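Local coordinates for protein putative protease (Parabacteroides distasonis ATCC 8503, PDB 3KD4) that is a putative, probably exported protease whose activity and substrate are not established, with two sequence regions from families of unknown function, at residues Thr32-Asn40 against His103-Thr111. Numbering follows the deposited sequence.
Sequences TLFTHTAMN and HTGLELGAT. With GOL (glycerol), chain M.
Leu-108 is the main bump of the 103-111 loop: its CD2 methyl drops into a hollow where strand 23-33 gives way to helix 36-39. Phe-34 O, 3.4 Å from Leu-108 CD2, the Thr-35 backbone and His-36 N form the floor. The His-36 ring is one wall, its side chain running roughly perpendicular to that of the leucine; CD2 sits over one face toward the rim, 14° off the ring normal, a CH-pi contact. The neighbouring wall is selenomethionine Met-39, whose SE lies against the Glu-107 to Leu-108 peptide, while a bend at chi3 (49°) turns CE to 3.6 Å from Leu-106 O. Leu-106 runs antiparallel alongside Met-39, its CB against the CE methyl, and sets CD1 on Leu-33 CD1 (3.9 Å), both leucines also touching Ile-112 of strand 111-120. A glycerol, probably from crystallisation, accepts from Leu-108 N at its O1.

Farther along, Leu-33 N donates a hydrogen bond to Ala-110 O (3.1 Å), and Gly-109 N donates one back to Leu-33 O (2.8 Å), tying the type II turn 107-110 to the strand end. Beyond it the hydroxyls of Thr-32 and Thr-111 meet, OG1 to OG1 at 2.7 Å, while Thr-32 CG2, anti to its own N, lies against the Gly-109 and Ala-110 carbonyls. A valine in place of Thr-32 would probably leave Thr-111 OG1 without this hydroxyl partner. Thr-35 N-caps helix 36-39, its OG1 accepting from Ala-38 N and also bonded to Glu-5. The whole is a surface corner of the DUF3857 region: Thr-32 and Thr-111 form an antiparallel non-hydrogen-bonded pair where strand 23-33 ends and strand 111-120 begins, and a turn packs against a short capped helix.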
loop_
_atom_site.group_PDB
_atom_site.type_symbol
_atom_site.label_atom_id
_atom_site.label_comp_id
_atom_site.label_asym_id
_atom_site.label_seq_id
_atom_site.Cartn_x
_atom_site.Cartn_y
_atom_site.Cartn_z
ATOM N N THR A 32 -18.014 -9.925 18.838
ATOM C CA THR A 32 -18.774 -11.157 18.869
ATOM C C THR A 32 -18.517 -12.009 17.619
ATOM O O THR A 32 -18.548 -11.493 16.511
ATOM C CB THR A 32 -20.278 -10.850 18.989
ATOM O OG1 THR A 32 -20.495 -9.993 20.122
ATOM C CG2 THR A 32 -21.075 -12.145 19.135
ATOM N N LEU A 33 -18.238 -13.294 17.835
ATOM C CA LEU A 33 -17.962 -14.273 16.785
ATOM C C LEU A 33 -19.140 -15.223 16.676
ATOM O O LEU A 33 -19.539 -15.822 17.653
ATOM C CB LEU A 33 -16.688 -15.022 17.116
ATOM C CG LEU A 33 -15.415 -14.156 17.293
ATOM C CD1 LEU A 33 -14.173 -15.046 17.326
ATOM C CD2 LEU A 33 -15.249 -13.098 16.202
ATOM N N PHE A 34 -19.732 -15.352 15.498
ATOM C CA PHE A 34 -20.959 -16.130 15.370
ATOM C C PHE A 34 -20.761 -17.507 14.758
ATOM O O PHE A 34 -21.665 -18.306 14.823
ATOM C CB PHE A 34 -21.978 -15.398 14.518
ATOM C CG PHE A 34 -22.409 -14.096 15.082
ATOM C CD1 PHE A 34 -23.227 -14.054 16.193
ATOM C CD2 PHE A 34 -22.016 -12.910 14.490
ATOM C CE1 PHE A 34 -23.615 -12.830 16.722
ATOM C CE2 PHE A 34 -22.430 -11.688 15.001
ATOM C CZ PHE A 34 -23.210 -11.656 16.116
ATOM N N THR A 35 -19.607 -17.772 14.158
ATOM C CA THR A 35 -19.355 -19.035 13.481
ATOM C C THR A 35 -18.006 -19.629 13.922
ATOM O O THR A 35 -17.091 -18.904 14.363
ATOM C CB THR A 35 -19.245 -18.839 11.946
ATOM O OG1 THR A 35 -18.060 -18.077 11.676
ATOM C CG2 THR A 35 -20.475 -18.089 11.336
ATOM N N HIS A 36 -17.852 -20.925 13.732
ATOM C CA HIS A 36 -16.519 -21.527 13.814
ATOM C C HIS A 36 -15.507 -20.971 12.843
ATOM O O HIS A 36 -14.338 -20.908 13.187
ATOM C CB HIS A 36 -16.598 -23.042 13.680
ATOM C CG HIS A 36 -17.368 -23.650 14.796
ATOM N ND1 HIS A 36 -18.429 -24.497 14.597
ATOM C CD2 HIS A 36 -17.307 -23.418 16.130
ATOM C CE1 HIS A 36 -18.942 -24.832 15.771
ATOM N NE2 HIS A 36 -18.287 -24.173 16.714
ATOM N N THR A 37 -15.947 -20.562 11.659
ATOM C CA THR A 37 -15.077 -19.919 10.640
ATOM C C THR A 37 -14.430 -18.675 11.262
ATOM O O THR A 37 -13.209 -18.484 11.163
ATOM C CB THR A 37 -15.885 -19.519 9.336
ATOM O OG1 THR A 37 -16.511 -20.683 8.798
ATOM C CG2 THR A 37 -15.016 -18.878 8.235
ATOM N N ALA A 38 -15.259 -17.850 11.895
ATOM C CA ALA A 38 -14.773 -16.668 12.616
ATOM C C ALA A 38 -13.811 -17.074 13.770
ATOM O O ALA A 38 -12.685 -16.586 13.832
ATOM C CB ALA A 38 -15.947 -15.838 13.122
HETATM N N MSE A 39 -14.246 -17.993 14.628
HETATM C CA MSE A 39 -13.477 -18.406 15.802
HETATM C C MSE A 39 -12.102 -19.004 15.455
HETATM O O MSE A 39 -11.146 -18.857 16.221
HETATM C CB MSE A 39 -14.248 -19.442 16.591
HETATM C CG MSE A 39 -15.418 -18.890 17.351
HETATM SE SE MSE A 39 -16.644 -20.189 17.949
HETATM C CE MSE A 39 -15.407 -21.449 18.780
ATOM N N ASN A 40 -12.015 -19.703 14.315
ATOM C CA ASN A 40 -10.797 -20.443 13.925
ATOM C C ASN A 40 -9.913 -19.590 13.024
ATOM O O ASN A 40 -8.843 -20.008 12.644
ATOM C CB ASN A 40 -11.175 -21.776 13.231
ATOM C CG ASN A 40 -11.909 -22.743 14.153
ATOM O OD1 ASN A 40 -11.803 -22.678 15.365
ATOM N ND2 ASN A 40 -12.638 -23.667 13.569
ATOM N N HIS A 103 -7.407 -15.666 22.452
ATOM C CA HIS A 103 -8.696 -15.554 23.104
ATOM C C HIS A 103 -9.221 -16.922 23.451
ATOM O O HIS A 103 -9.358 -17.789 22.568
ATOM C CB HIS A 103 -9.646 -14.807 22.196
ATOM C CG HIS A 103 -9.184 -13.422 21.926
ATOM N ND1 HIS A 103 -8.864 -12.565 22.945
ATOM C CD2 HIS A 103 -8.904 -12.768 20.772
ATOM C CE1 HIS A 103 -8.458 -11.418 22.436
ATOM N NE2 HIS A 103 -8.451 -11.524 21.120
ATOM N N THR A 104 -9.497 -17.138 24.727
ATOM C CA THR A 104 -9.912 -18.439 25.191
ATOM C C THR A 104 -11.388 -18.378 25.533
ATOM O O THR A 104 -12.005 -17.303 25.600
ATOM C CB THR A 104 -9.099 -18.916 26.428
ATOM O OG1 THR A 104 -9.417 -18.074 27.534
ATOM C CG2 THR A 104 -7.572 -18.893 26.167
ATOM N N GLY A 105 -11.960 -19.558 25.704
ATOM C CA GLY A 105 -13.371 -19.709 25.992
ATOM C C GLY A 105 -14.310 -19.352 24.860
ATOM O O GLY A 105 -15.499 -19.115 25.098
ATOM N N LEU A 106 -13.790 -19.266 23.635
ATOM C CA LEU A 106 -14.643 -18.949 22.503
ATOM C C LEU A 106 -15.681 -20.073 22.277
ATOM O O LEU A 106 -15.378 -21.252 22.417
ATOM C CB LEU A 106 -13.834 -18.695 21.232
ATOM C CG LEU A 106 -12.994 -17.408 21.244
ATOM C CD1 LEU A 106 -12.265 -17.267 19.905
ATOM C CD2 LEU A 106 -13.850 -16.200 21.515
ATOM N N GLU A 107 -16.904 -19.652 21.977
ATOM C CA GLU A 107 -18.027 -20.526 21.607
ATOM C C GLU A 107 -18.870 -19.699 20.681
ATOM O O GLU A 107 -18.818 -18.474 20.735
ATOM C CB GLU A 107 -18.925 -20.787 22.802
ATOM C CG GLU A 107 -18.331 -21.565 23.842
ATOM C CD GLU A 107 -19.322 -21.887 24.921
ATOM O OE1 GLU A 107 -20.313 -21.112 25.082
ATOM O OE2 GLU A 107 -19.036 -22.871 25.618
ATOM N N LEU A 108 -19.708 -20.346 19.897
ATOM C CA LEU A 108 -20.627 -19.614 19.017
ATOM C C LEU A 108 -21.366 -18.505 19.800
ATOM O O LEU A 108 -21.940 -18.753 20.864
ATOM C CB LEU A 108 -21.634 -20.588 18.415
ATOM C CG LEU A 108 -21.098 -21.673 17.474
ATOM C CD1 LEU A 108 -22.242 -22.655 17.129
ATOM C CD2 LEU A 108 -20.449 -21.104 16.215
ATOM N N GLY A 109 -21.283 -17.276 19.314
ATOM C CA GLY A 109 -21.999 -16.154 19.908
ATOM C C GLY A 109 -21.322 -15.502 21.087
ATOM O O GLY A 109 -21.898 -14.599 21.723
ATOM N N ALA A 110 -20.136 -15.989 21.431
ATOM C CA ALA A 110 -19.308 -15.392 22.482
ATOM C C ALA A 110 -18.715 -14.066 22.049
ATOM O O ALA A 110 -18.546 -13.808 20.839
ATOM C CB ALA A 110 -18.184 -16.342 22.876
ATOM N N THR A 111 -18.428 -13.214 23.036
ATOM C CA THR A 111 -17.899 -11.877 22.807
ATOM C C THR A 111 -16.572 -11.685 23.485
ATOM O O THR A 111 -16.437 -11.889 24.693
ATOM C CB THR A 111 -18.851 -10.794 23.306
ATOM O OG1 THR A 111 -20.096 -10.937 22.628
ATOM C CG2 THR A 111 -18.271 -9.380 23.061
HETATM C C1 GOL M . -19.865 -24.397 21.169
HETATM O O1 GOL M . -20.334 -23.155 20.715
HETATM C C2 GOL M . -18.901 -24.769 20.090
HETATM O O2 GOL M . -18.353 -23.578 19.707
HETATM C C3 GOL M . -19.583 -25.287 18.827
HETATM O O3 GOL M . -20.465 -26.337 19.103
#